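Cellulose-binding protein (Saccharophagus degradans, PDB 2YHG) is associated with carbohydrate metabolism and may hydrolyse glycosidic bonds, this piece joining a nucleoside hydrolase-like domain to a C-terminal beta domain. Local coordinates at residues S94-G99 with S328-H333; W162-T167 with A171-F176; Y211-S216 with D244-L249; A276-M281 with M296-G301; V357-S362 with I412-T417. One frame throughout, in Å; residues are numbered along the deposited sequence.

Contact 1: S94-G99 with S328-H333; sequences SKHAEG and SAANHH. With CA (calcium ion), chain D.
His96, in the loop after helix 77-93, meets His332 and Ala330 in the loop that follows helix 308-323. Traced outward, its CB lies at the edge of the second imidazole and in its plane, 3.8 Å from His332 NE2. A chi1 of -68° sets CG beside the backbone N and aims the ring across the gap. There His96 ND1 and His332 NE2 form a hydrogen bond of 2.8 Å, close to straight at 168°. The next ring atom, His96 CE1, packs obliquely on Ala330 CB at 3.8 Å. His96 NE2 is bonded to the carbonyl of Glu324, so both ring nitrogens are gripped. The rings meet rim to rim, with centroids 5.1 Å apart and planes at 17°, which excludes a stack. The backbone also serves calcium: His332 O and Asn331 OD1 each bind the ion at 2.4 Å, and Asp366, Asp368, Asp370 and Asp420 complete the protein part of the site. The imidazole pair thus ties a loop of the nucleoside hydrolase-like domain to the edge of this calcium site. At least one ring must offer an unprotonated nitrogen, so the bond would probably be lost if both carried a proton on each nitrogen.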
# COMPACT_ATOMS: atom_id res chain seq x y z
N SER A 94 -4.94 4.90 20.00
CA SER A 94 -5.28 3.58 20.50
C SER A 94 -6.68 3.51 21.12
O SER A 94 -7.17 2.42 21.38
CB SER A 94 -4.22 3.10 21.49
OG SER A 94 -4.11 3.98 22.58
N LYS A 95 -7.34 4.65 21.29
CA LYS A 95 -8.74 4.65 21.72
C LYS A 95 -9.69 4.52 20.54
O LYS A 95 -10.88 4.31 20.75
CB LYS A 95 -9.09 5.94 22.47
CG LYS A 95 -8.23 6.18 23.67
CD LYS A 95 -8.92 5.81 24.94
N HIS A 96 -9.18 4.68 19.33
CA HIS A 96 -10.01 4.71 18.15
C HIS A 96 -9.99 3.45 17.30
O HIS A 96 -10.88 3.26 16.48
CB HIS A 96 -9.67 5.93 17.28
CG HIS A 96 -10.06 7.22 17.91
ND1 HIS A 96 -11.34 7.71 17.86
CD2 HIS A 96 -9.35 8.05 18.72
CE1 HIS A 96 -11.38 8.84 18.54
NE2 HIS A 96 -10.20 9.05 19.10
N ALA A 97 -8.97 2.62 17.48
CA ALA A 97 -8.89 1.36 16.76
C ALA A 97 -7.97 0.44 17.50
O ALA A 97 -7.02 0.88 18.15
CB ALA A 97 -8.37 1.57 15.33
N GLU A 98 -8.16 -0.87 17.31
CA GLU A 98 -7.25 -1.86 17.84
C GLU A 98 -6.03 -2.01 16.93
O GLU A 98 -6.13 -1.91 15.72
CB GLU A 98 -7.96 -3.22 17.94
N GLY A 99 -4.90 -2.34 17.52
CA GLY A 99 -3.75 -2.78 16.75
C GLY A 99 -2.80 -1.68 16.31
O GLY A 99 -1.92 -1.94 15.50
N SER A 328 -16.28 8.88 20.80
CA SER A 328 -17.48 9.57 20.37
C SER A 328 -17.22 10.82 19.55
O SER A 328 -18.12 11.34 18.88
CB SER A 328 -18.33 9.94 21.62
OG SER A 328 -17.65 10.90 22.43
N ALA A 329 -15.99 11.34 19.62
CA ALA A 329 -15.69 12.62 19.00
C ALA A 329 -15.11 12.52 17.59
O ALA A 329 -14.79 13.53 17.00
CB ALA A 329 -14.73 13.43 19.88
N ALA A 330 -15.03 11.33 17.02
CA ALA A 330 -14.50 11.18 15.66
C ALA A 330 -15.30 10.11 14.94
O ALA A 330 -15.98 9.30 15.57
CB ALA A 330 -13.02 10.82 15.69
N ASN A 331 -15.14 10.08 13.62
CA ASN A 331 -15.78 9.06 12.81
C ASN A 331 -14.88 7.86 12.58
O ASN A 331 -13.66 8.00 12.47
CB ASN A 331 -16.21 9.67 11.48
CG ASN A 331 -17.14 8.76 10.69
OD1 ASN A 331 -17.79 7.88 11.26
ND2 ASN A 331 -17.27 9.01 9.38
N HIS A 332 -15.50 6.68 12.55
CA HIS A 332 -14.82 5.42 12.27
C HIS A 332 -15.47 4.69 11.10
O HIS A 332 -16.65 4.88 10.79
CB HIS A 332 -14.81 4.55 13.51
CG HIS A 332 -14.34 5.31 14.72
ND1 HIS A 332 -15.20 6.09 15.45
CD2 HIS A 332 -13.10 5.54 15.22
CE1 HIS A 332 -14.52 6.77 16.35
NE2 HIS A 332 -13.24 6.45 16.25
N HIS A 333 -14.70 3.86 10.42
CA HIS A 333 -15.12 3.27 9.16
C HIS A 333 -16.28 2.31 9.34
O HIS A 333 -16.32 1.54 10.30
CB HIS A 333 -13.97 2.59 8.47
CG HIS A 333 -12.76 3.44 8.37
ND1 HIS A 333 -11.96 3.76 9.45
CD2 HIS A 333 -12.22 4.04 7.29
CE1 HIS A 333 -10.96 4.51 9.02
NE2 HIS A 333 -11.11 4.73 7.72
CA CA D . -18.84 5.76 10.89

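Contact 2: W162-T167 with A171-F176; sequences WKVQNT and AQLDAF
Val164, Gln165, Leu173 and Phe176 form the apolar seam of a helical hairpin, in which helix 155-167 turns back into helix 170-178 at the periphery of the nucleoside hydrolase-like domain. The short axes are 9.0 Å apart and run at 158° between their N-to-C directions, close to antiparallel. Val164 serves two partners with its two methyls. CG1, anti to the backbone N (chi1 170°), reaches Leu173 CD1 at 3.9 Å. The other methyl, Val164 CG2, sits over one face of the Phe176 ring, 3.8 Å from its centroid and 14° off the normal, which qualifies as a CH-pi contact. At the more exposed border the methylene Gln165 CG lies against Leu173 CD2 at 3.9 Å, the aliphatic part of the glutamine extending the apolar surface. Neighbouring elements close the seam: Ile135 and Val138 of helix 129-139 touch Val164 and Phe176 respectively, while Phe199 touches both Gln165 and Leu173. The two helices connect strand 146-150 to strand 180-185, adjacent and parallel in the central sheet. The hairpin is therefore the helical connection of a crossover between neighbouring parallel strands, an arrangement typical of alpha/beta folds with a parallel sheet.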
# COMPACT_ATOMS: atom_id res chain seq x y z
N TRP A 162 21.15 -9.78 -2.25
CA TRP A 162 22.52 -10.09 -2.61
C TRP A 162 23.15 -10.99 -1.55
O TRP A 162 23.83 -11.98 -1.87
CB TRP A 162 23.35 -8.81 -2.81
CG TRP A 162 24.73 -9.10 -3.22
CD1 TRP A 162 25.18 -9.30 -4.50
CD2 TRP A 162 25.85 -9.32 -2.37
NE1 TRP A 162 26.50 -9.63 -4.49
CE2 TRP A 162 26.94 -9.65 -3.20
CE3 TRP A 162 26.03 -9.28 -1.00
CZ2 TRP A 162 28.20 -9.97 -2.69
CZ3 TRP A 162 27.28 -9.62 -0.50
CH2 TRP A 162 28.32 -9.99 -1.34
N LYS A 163 22.94 -10.65 -0.29
CA LYS A 163 23.54 -11.44 0.78
C LYS A 163 22.96 -12.87 0.77
O LYS A 163 23.71 -13.84 0.93
CB LYS A 163 23.32 -10.78 2.14
CG LYS A 163 23.81 -11.66 3.32
CD LYS A 163 23.65 -10.93 4.62
CE LYS A 163 24.18 -11.72 5.78
NZ LYS A 163 24.05 -10.90 7.03
N VAL A 164 21.66 -13.01 0.62
CA VAL A 164 21.04 -14.33 0.54
C VAL A 164 21.59 -15.11 -0.66
O VAL A 164 21.99 -16.29 -0.51
CB VAL A 164 19.50 -14.19 0.49
CG1 VAL A 164 18.83 -15.51 0.17
CG2 VAL A 164 18.99 -13.63 1.79
N GLN A 165 21.67 -14.49 -1.82
CA GLN A 165 22.23 -15.14 -2.99
C GLN A 165 23.67 -15.58 -2.75
O GLN A 165 24.10 -16.63 -3.21
CB GLN A 165 22.13 -14.21 -4.17
CG GLN A 165 22.74 -14.77 -5.45
CD GLN A 165 22.69 -13.74 -6.55
OE1 GLN A 165 23.13 -12.61 -6.38
NE2 GLN A 165 22.12 -14.12 -7.67
N ASN A 166 24.42 -14.80 -2.00
CA ASN A 166 25.84 -15.02 -1.77
C ASN A 166 26.12 -16.10 -0.73
O ASN A 166 27.22 -16.55 -0.63
CB ASN A 166 26.51 -13.71 -1.32
CG ASN A 166 27.99 -13.80 -1.16
OD1 ASN A 166 28.53 -13.55 -0.07
ND2 ASN A 166 28.66 -13.97 -2.26
N THR A 167 25.12 -16.46 0.06
CA THR A 167 25.33 -17.32 1.22
C THR A 167 24.45 -18.55 1.28
O THR A 167 24.68 -19.40 2.16
CB THR A 167 25.17 -16.55 2.54
OG1 THR A 167 23.84 -16.00 2.60
CG2 THR A 167 26.21 -15.42 2.68
N ALA A 171 17.88 -23.16 -4.13
CA ALA A 171 16.53 -23.42 -3.64
C ALA A 171 16.16 -22.44 -2.52
O ALA A 171 15.01 -21.97 -2.46
CB ALA A 171 16.43 -24.87 -3.12
N GLN A 172 17.10 -22.18 -1.61
CA GLN A 172 16.85 -21.24 -0.51
C GLN A 172 16.65 -19.80 -1.01
O GLN A 172 15.78 -19.09 -0.53
CB GLN A 172 17.99 -21.27 0.51
CG GLN A 172 18.01 -22.54 1.34
CD GLN A 172 19.23 -22.66 2.19
OE1 GLN A 172 20.35 -22.36 1.78
NE2 GLN A 172 19.04 -23.23 3.36
N LEU A 173 17.40 -19.44 -2.04
CA LEU A 173 17.23 -18.11 -2.66
C LEU A 173 15.87 -18.02 -3.34
O LEU A 173 15.13 -17.02 -3.16
CB LEU A 173 18.34 -17.88 -3.67
CG LEU A 173 18.20 -16.62 -4.52
CD1 LEU A 173 18.23 -15.35 -3.67
CD2 LEU A 173 19.34 -16.67 -5.56
N ASP A 174 15.47 -19.07 -4.05
CA ASP A 174 14.18 -19.04 -4.71
C ASP A 174 13.06 -18.93 -3.69
O ASP A 174 12.06 -18.24 -3.91
CB ASP A 174 13.99 -20.28 -5.58
CG ASP A 174 14.87 -20.27 -6.82
OD1 ASP A 174 15.20 -19.20 -7.34
OD2 ASP A 174 15.18 -21.38 -7.33
N ALA A 175 13.20 -19.63 -2.58
CA ALA A 175 12.18 -19.56 -1.54
C ALA A 175 12.07 -18.16 -0.94
O ALA A 175 10.99 -17.65 -0.72
CB ALA A 175 12.47 -20.59 -0.44
N PHE A 176 13.22 -17.55 -0.69
CA PHE A 176 13.32 -16.19 -0.18
C PHE A 176 12.57 -15.23 -1.14
O PHE A 176 11.67 -14.48 -0.72
CB PHE A 176 14.79 -15.80 -0.04
CG PHE A 176 15.03 -14.48 0.63
CD1 PHE A 176 15.16 -14.40 2.01
CD2 PHE A 176 15.09 -13.32 -0.13
CE1 PHE A 176 15.39 -13.20 2.63
CE2 PHE A 176 15.31 -12.09 0.50
CZ PHE A 176 15.43 -12.04 1.88

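Contact 3: Y211-S216 with D244-L249; sequences YSWQPS and DTPAFL. With CA (calcium ion), chain B.
The contact of Trp213 with Thr245 and Pro246 lies next to the calcium site of the nucleoside hydrolase-like domain, where Asp36, Asp43, the carbonyl of Trp151 and Asp244 gather round the ion, an arrangement consistent with the metal site of nucleoside hydrolases. Trp213 approaches from the loop before helix 217-225. With chi1 at 64°, its CG stands between the backbone N and the carbonyl carbon, and the indole is swung toward Thr245 and Pro246. The six-membered ring takes the threonine: Trp213 CH2 is 3.9 Å from Thr245 CG2, and Trp213 CZ2 is 4.1 Å from Thr245 CB. The pyrrole part takes the proline, with Trp213 NE1 3.9 Å from Pro246 CG. Both approaches are oblique to the indole. One face of the same ring carries the side-chain amide of Gln214, whose CD stands 3.4 Å above its plane. The methyl of Thr245 faces the tryptophan while its hydroxyl is hydrogen-bonded to Glu242 and Ser46. Thr245 O accepts from both Phe248 N and Leu249 N, which ties the residue next to the metal ligand into the following turn. Asp244 OD2 binds the calcium at 2.5 Å, beside two waters on the same ion.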
# COMPACT_ATOMS: atom_id res chain seq x y z
N TYR A 211 0.93 11.00 -9.08
CA TYR A 211 0.85 12.45 -8.93
C TYR A 211 -0.55 13.03 -9.12
O TYR A 211 -0.68 14.26 -9.08
CB TYR A 211 1.78 13.11 -9.93
CG TYR A 211 3.25 12.90 -9.65
CD1 TYR A 211 3.84 13.43 -8.53
CD2 TYR A 211 4.04 12.17 -10.50
CE1 TYR A 211 5.22 13.24 -8.28
CE2 TYR A 211 5.41 12.05 -10.30
CZ TYR A 211 5.99 12.61 -9.20
OH TYR A 211 7.36 12.57 -9.04
N SER A 212 -1.57 12.22 -9.35
CA SER A 212 -2.88 12.75 -9.75
C SER A 212 -3.96 12.68 -8.68
O SER A 212 -5.04 13.19 -8.89
CB SER A 212 -3.40 12.01 -10.98
OG SER A 212 -2.52 12.19 -12.06
N TRP A 213 -3.65 12.14 -7.52
CA TRP A 213 -4.64 11.85 -6.47
C TRP A 213 -4.60 12.83 -5.31
O TRP A 213 -5.52 12.81 -4.47
CB TRP A 213 -4.41 10.42 -5.95
CG TRP A 213 -3.09 10.25 -5.29
CD1 TRP A 213 -1.91 9.95 -5.91
CD2 TRP A 213 -2.78 10.46 -3.91
NE1 TRP A 213 -0.89 9.98 -5.01
CE2 TRP A 213 -1.39 10.30 -3.77
CE3 TRP A 213 -3.54 10.73 -2.77
CZ2 TRP A 213 -0.72 10.50 -2.56
CZ3 TRP A 213 -2.89 10.92 -1.56
CH2 TRP A 213 -1.50 10.80 -1.47
N GLN A 214 -3.55 13.64 -5.23
CA GLN A 214 -3.19 14.35 -4.01
C GLN A 214 -4.22 15.41 -3.61
O GLN A 214 -4.89 16.00 -4.45
CB GLN A 214 -1.86 15.08 -4.19
CG GLN A 214 -0.64 14.18 -4.04
CD GLN A 214 -0.25 13.34 -5.22
OE1 GLN A 214 -1.00 13.19 -6.22
NE2 GLN A 214 0.94 12.77 -5.14
N PRO A 215 -4.34 15.65 -2.32
CA PRO A 215 -5.20 16.73 -1.83
C PRO A 215 -4.49 18.06 -1.92
O PRO A 215 -3.28 18.13 -2.13
CB PRO A 215 -5.42 16.34 -0.39
CG PRO A 215 -4.08 15.80 0.01
CD PRO A 215 -3.56 15.05 -1.23
N SER A 216 -5.25 19.12 -1.68
CA SER A 216 -4.74 20.48 -1.78
C SER A 216 -3.92 20.85 -0.56
O SER A 216 -4.03 20.29 0.51
CB SER A 216 -5.89 21.49 -1.92
OG SER A 216 -6.58 21.55 -0.71
N ASP A 244 5.34 9.16 -2.46
CA ASP A 244 5.63 7.78 -2.11
C ASP A 244 4.45 7.06 -1.47
O ASP A 244 4.51 5.84 -1.29
CB ASP A 244 6.80 7.73 -1.17
CG ASP A 244 8.03 8.34 -1.76
OD1 ASP A 244 8.34 7.94 -2.90
OD2 ASP A 244 8.65 9.23 -1.15
N THR A 245 3.41 7.78 -1.09
CA THR A 245 2.30 7.17 -0.34
C THR A 245 1.59 6.00 -1.04
O THR A 245 1.18 5.09 -0.33
CB THR A 245 1.36 8.27 0.14
OG1 THR A 245 2.06 8.93 1.20
CG2 THR A 245 -0.00 7.79 0.56
N PRO A 246 1.53 5.96 -2.37
CA PRO A 246 0.94 4.76 -3.00
C PRO A 246 1.61 3.45 -2.56
O PRO A 246 0.96 2.39 -2.61
CB PRO A 246 1.06 5.05 -4.47
CG PRO A 246 0.91 6.56 -4.51
CD PRO A 246 1.77 7.02 -3.36
N ALA A 247 2.89 3.51 -2.18
CA ALA A 247 3.64 2.34 -1.76
C ALA A 247 3.14 1.72 -0.46
O ALA A 247 3.52 0.58 -0.16
CB ALA A 247 5.11 2.67 -1.67
N PHE A 248 2.33 2.41 0.32
CA PHE A 248 1.55 1.72 1.35
C PHE A 248 0.06 1.74 1.12
O PHE A 248 -0.62 0.83 1.61
CB PHE A 248 1.87 2.16 2.80
CG PHE A 248 1.69 3.61 3.06
CD1 PHE A 248 2.73 4.50 2.82
CD2 PHE A 248 0.53 4.10 3.65
CE1 PHE A 248 2.59 5.85 3.10
CE2 PHE A 248 0.37 5.46 3.88
CZ PHE A 248 1.43 6.32 3.62
N LEU A 249 -0.49 2.66 0.35
CA LEU A 249 -1.92 2.58 0.09
C LEU A 249 -2.25 1.31 -0.68
O LEU A 249 -3.38 0.80 -0.57
CB LEU A 249 -2.43 3.80 -0.69
CG LEU A 249 -2.26 5.14 -0.01
CD1 LEU A 249 -2.98 6.21 -0.85
CD2 LEU A 249 -2.77 5.11 1.43
CA CA B . 11.14 9.69 -1.36
O HOH W 1 10.36 11.81 -2.60
O HOH W 2 12.80 10.54 -3.00

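Contact 4: A276-M281 with M296-G301; sequences AGVRGM and MYTENG
Val278 sets its CG2 methyl against Thr298 CG2, the two methyls reaching toward each other tip to tip at 3.9 Å. The same valine flanks Met296: its CB lies 4.3 Å from Met296 SD, and the sulfur is also 4.2 Å from Val278 O, distances that indicate ordinary van der Waals packing. The nearest alpha carbons, Val278 CA and Met296 CA, are 6.8 Å apart. Here the chain has left strand 273-276, the partner of strand 295-298 in a two-stranded antiparallel sheet. At Gly277, where phi is positive (65°), the backbone turns, and Val278 then points back at the strand. The threonine is oriented by its polar branch. Thr298 OG1 stands anti to the backbone N (chi1 -166°) and is hydrogen-bonded to the carbonyl of Arg206, which directs the methyl at the valine. The Met296 side chain is extended from CA to CE and lies among Thr193 and Ala196 of helix 190-198 and Tyr204 and Arg206, with which Tyr297 shares backbone hydrogen bonds, so that strand 295-298 runs alongside strand 203-207, an outermost strand of the central parallel sheet as counted within this chain. Val278 O accepts from Tyr294 OH and Arg206 NH1. The chemistry is thus divided: methyl, methine and thioether groups fill the buried interface by dispersion, while the carbonyl and hydroxyl beside them are satisfied by bonds to neighbouring residues, so that little polar cost should attach to their burial.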
# COMPACT_ATOMS: atom_id res chain seq x y z
N ALA A 276 8.55 -3.54 -20.52
CA ALA A 276 9.99 -3.62 -20.70
C ALA A 276 10.65 -2.25 -20.54
O ALA A 276 10.16 -1.23 -21.03
CB ALA A 276 10.32 -4.16 -22.11
N GLY A 277 11.79 -2.22 -19.87
CA GLY A 277 12.63 -1.06 -19.85
C GLY A 277 12.04 0.15 -19.17
O GLY A 277 12.37 1.28 -19.51
N VAL A 278 11.23 -0.06 -18.14
CA VAL A 278 10.59 1.06 -17.42
C VAL A 278 11.71 1.90 -16.78
O VAL A 278 12.45 1.41 -15.92
CB VAL A 278 9.60 0.59 -16.36
CG1 VAL A 278 9.00 1.77 -15.64
CG2 VAL A 278 8.49 -0.23 -16.98
N ARG A 279 11.85 3.14 -17.19
CA ARG A 279 12.96 3.97 -16.75
C ARG A 279 12.67 4.71 -15.46
O ARG A 279 11.55 5.17 -15.23
CB ARG A 279 13.35 4.96 -17.84
CG ARG A 279 13.80 4.32 -19.16
CD ARG A 279 14.94 3.35 -18.98
NE ARG A 279 15.48 2.92 -20.27
CZ ARG A 279 15.98 1.71 -20.54
NH1 ARG A 279 15.85 0.70 -19.71
NH2 ARG A 279 16.65 1.53 -21.68
N GLY A 280 13.70 4.85 -14.66
CA GLY A 280 13.66 5.62 -13.42
C GLY A 280 13.72 7.11 -13.67
O GLY A 280 13.69 7.60 -14.80
N MET A 281 13.83 7.84 -12.58
CA MET A 281 13.85 9.29 -12.61
C MET A 281 15.13 9.83 -13.20
O MET A 281 16.13 9.15 -13.37
CB MET A 281 13.64 9.82 -11.19
CG MET A 281 12.32 9.38 -10.57
SD MET A 281 11.89 10.18 -9.01
CE MET A 281 11.20 11.71 -9.64
N MET A 296 9.08 -4.93 -15.40
CA MET A 296 8.53 -4.47 -14.14
C MET A 296 7.05 -4.26 -14.34
O MET A 296 6.63 -3.76 -15.38
CB MET A 296 9.16 -3.13 -13.68
CG MET A 296 10.64 -3.24 -13.39
SD MET A 296 11.36 -1.61 -13.14
CE MET A 296 12.99 -2.09 -12.57
N TYR A 297 6.23 -4.58 -13.33
CA TYR A 297 4.85 -4.16 -13.34
C TYR A 297 4.80 -2.65 -13.23
O TYR A 297 5.54 -2.05 -12.45
CB TYR A 297 4.08 -4.79 -12.20
CG TYR A 297 3.79 -6.25 -12.40
CD1 TYR A 297 2.83 -6.68 -13.30
CD2 TYR A 297 4.48 -7.22 -11.70
CE1 TYR A 297 2.56 -8.04 -13.46
CE2 TYR A 297 4.23 -8.57 -11.89
CZ TYR A 297 3.28 -8.98 -12.76
OH TYR A 297 3.03 -10.32 -12.95
N THR A 298 3.91 -2.02 -13.99
CA THR A 298 3.73 -0.60 -13.91
C THR A 298 2.31 -0.31 -14.41
O THR A 298 1.64 -1.17 -14.96
CB THR A 298 4.83 0.16 -14.67
OG1 THR A 298 4.82 1.55 -14.31
CG2 THR A 298 4.67 -0.00 -16.18
N GLU A 299 1.83 0.90 -14.21
CA GLU A 299 0.49 1.25 -14.63
C GLU A 299 0.38 1.27 -16.14
O GLU A 299 1.34 1.54 -16.87
CB GLU A 299 0.11 2.65 -14.09
CG GLU A 299 0.23 2.82 -12.59
CD GLU A 299 1.57 3.39 -12.13
OE1 GLU A 299 2.61 3.22 -12.82
OE2 GLU A 299 1.61 4.04 -11.06
N ASN A 300 -0.84 1.07 -16.62
CA ASN A 300 -1.17 1.40 -17.98
C ASN A 300 -2.41 2.26 -17.91
O ASN A 300 -3.51 1.85 -18.24
CB ASN A 300 -1.35 0.17 -18.85
CG ASN A 300 -1.33 0.49 -20.32
OD1 ASN A 300 -1.23 1.65 -20.71
ND2 ASN A 300 -1.45 -0.53 -21.16
N GLY A 301 -2.23 3.46 -17.38
CA GLY A 301 -3.35 4.33 -17.00
C GLY A 301 -3.30 4.72 -15.53
O GLY A 301 -3.23 3.86 -14.65

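Contact 5: V357-S362 with I412-T417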
# COMPACT_ATOMS: atom_id res chain seq x y z
N VAL A 357 -26.44 -14.23 -9.32
CA VAL A 357 -25.82 -14.33 -8.01
C VAL A 357 -26.28 -13.19 -7.11
O VAL A 357 -25.99 -12.02 -7.37
CB VAL A 357 -24.27 -14.31 -8.10
CG1 VAL A 357 -23.65 -14.36 -6.72
CG2 VAL A 357 -23.79 -15.47 -8.98
N SER A 358 -26.98 -13.53 -6.04
CA SER A 358 -27.38 -12.57 -5.03
C SER A 358 -26.17 -12.18 -4.16
O SER A 358 -25.46 -13.05 -3.66
CB SER A 358 -28.47 -13.20 -4.17
OG SER A 358 -28.66 -12.51 -2.96
N LEU A 359 -25.95 -10.88 -3.99
CA LEU A 359 -24.90 -10.39 -3.09
C LEU A 359 -25.57 -9.41 -2.14
O LEU A 359 -26.06 -8.37 -2.55
CB LEU A 359 -23.77 -9.71 -3.86
CG LEU A 359 -22.99 -10.58 -4.85
CD1 LEU A 359 -22.00 -9.72 -5.65
CD2 LEU A 359 -22.30 -11.75 -4.19
N ASP A 360 -25.63 -9.79 -0.88
CA ASP A 360 -26.42 -9.08 0.11
C ASP A 360 -25.50 -8.54 1.20
O ASP A 360 -24.89 -9.32 1.92
CB ASP A 360 -27.45 -10.06 0.71
CG ASP A 360 -28.43 -9.41 1.61
OD1 ASP A 360 -28.30 -8.20 1.91
OD2 ASP A 360 -29.34 -10.15 2.04
N ALA A 361 -25.41 -7.22 1.27
CA ALA A 361 -24.57 -6.55 2.25
C ALA A 361 -25.33 -6.15 3.51
O ALA A 361 -24.77 -5.42 4.35
CB ALA A 361 -23.91 -5.32 1.61
N SER A 362 -26.56 -6.62 3.68
CA SER A 362 -27.24 -6.45 4.98
C SER A 362 -26.35 -7.02 6.14
O SER A 362 -25.76 -8.03 6.11
CB SER A 362 -28.62 -7.16 4.90
OG SER A 362 -29.35 -6.67 3.83
N ILE A 412 -15.15 -12.34 -12.97
CA ILE A 412 -15.93 -11.11 -12.92
C ILE A 412 -15.73 -10.54 -11.53
O ILE A 412 -15.99 -11.23 -10.53
CB ILE A 412 -17.41 -11.38 -13.19
CG1 ILE A 412 -17.63 -11.79 -14.65
CG2 ILE A 412 -18.28 -10.19 -12.83
CD1 ILE A 412 -19.01 -12.34 -14.97
N HIS A 413 -15.25 -9.31 -11.45
CA HIS A 413 -15.01 -8.65 -10.17
C HIS A 413 -16.13 -7.68 -9.88
O HIS A 413 -16.37 -6.72 -10.64
CB HIS A 413 -13.67 -7.92 -10.17
CG HIS A 413 -12.48 -8.81 -10.19
ND1 HIS A 413 -11.25 -8.40 -9.72
CD2 HIS A 413 -12.32 -10.07 -10.67
CE1 HIS A 413 -10.39 -9.39 -9.93
NE2 HIS A 413 -11.01 -10.41 -10.52
N ILE A 414 -16.83 -7.90 -8.77
CA ILE A 414 -17.89 -7.05 -8.29
C ILE A 414 -17.44 -6.38 -7.02
O ILE A 414 -16.98 -7.06 -6.11
CB ILE A 414 -19.18 -7.84 -8.06
CG1 ILE A 414 -19.60 -8.64 -9.31
CG2 ILE A 414 -20.27 -6.91 -7.56
CD1 ILE A 414 -19.94 -7.78 -10.52
N LEU A 415 -17.54 -5.06 -6.93
CA LEU A 415 -17.13 -4.33 -5.76
C LEU A 415 -18.29 -3.73 -5.00
O LEU A 415 -19.09 -2.97 -5.57
CB LEU A 415 -16.16 -3.23 -6.15
CG LEU A 415 -15.59 -2.43 -4.99
CD1 LEU A 415 -14.77 -3.29 -4.04
CD2 LEU A 415 -14.77 -1.23 -5.52
N LEU A 416 -18.37 -4.02 -3.71
CA LEU A 416 -19.21 -3.25 -2.80
C LEU A 416 -18.37 -2.09 -2.26
O LEU A 416 -17.31 -2.31 -1.67
CB LEU A 416 -19.65 -4.09 -1.61
CG LEU A 416 -20.38 -3.33 -0.51
CD1 LEU A 416 -21.72 -2.79 -0.98
CD2 LEU A 416 -20.49 -4.21 0.75
N THR A 417 -18.86 -0.87 -2.42
CA THR A 417 -18.37 0.28 -1.70
C THR A 417 -19.45 0.71 -0.71
O THR A 417 -20.58 0.99 -1.09
CB THR A 417 -18.04 1.45 -2.66
OG1 THR A 417 -17.04 1.03 -3.58
CG2 THR A 417 -17.50 2.65 -1.90
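Segments 357-362 and 412-417, on strands 356-360 and 411-420, run in roughly the same direction but belong to different sheets, and at their nearest the alpha carbons Ala361 CA and Leu416 CA are 8.1 Å apart. That spacing is too wide for backbone pairing, and side chains from facing layers bridge it, as in a beta sandwich. The first strand lies at the edge of a three-stranded antiparallel sheet; the second is an inner strand of a four-stranded mixed sheet. Contacts repeat at two-residue steps, as alternate side chains of an extended strand point inward. Leu359 CD1 meets Ile414 CG2 at 3.8 Å, the methyl that chi1 of Ile414 (-54°) places anti to the backbone N. One step on, Ala361 CB touches Leu416 CD2 at 3.7 Å. Trp376 of strand 372-378 packs on Leu359, Ala361 and Leu416, and Val401 of strand 398-402 on Leu359 and Ile414, so both sheets add side chains to the same apolar interior. Asp360 points the other way and ends the first strand in an Asx turn. Its OD1 takes Ser362 N at 2.9 Å, from above the carboxylate plane, and Ser362 OG at 2.7 Å, on its syn lone pair. The interlayer contact is made wholly by aliphatic carbons, which implies cohesion by dispersion and exclusion of water, with the carboxylate and hydroxyl kept on the outer side of the strand.

Contacts 2, 3 and 4 follow one another along the chain, all nested within the loop closed by contact 1; contact 5 comes afterwards. Contacts 2 and 3 lie in the nucleoside hydrolase-like domain, on the helical periphery and by its calcium, with centres 33 Å apart. Contact 4 flanks strand 203-207 at an edge of the central parallel sheet, centred 17 Å from contact 3, and the two touch where Tyr211 OH meets Met281 CE at 4.0 Å. Contact 5 belongs to the C-terminal beta domain, its centre 27 Å from that of contact 1. Because the calcium at contact 1 also uses aspartates of that domain, contact 1 stands at the junction of the two parts.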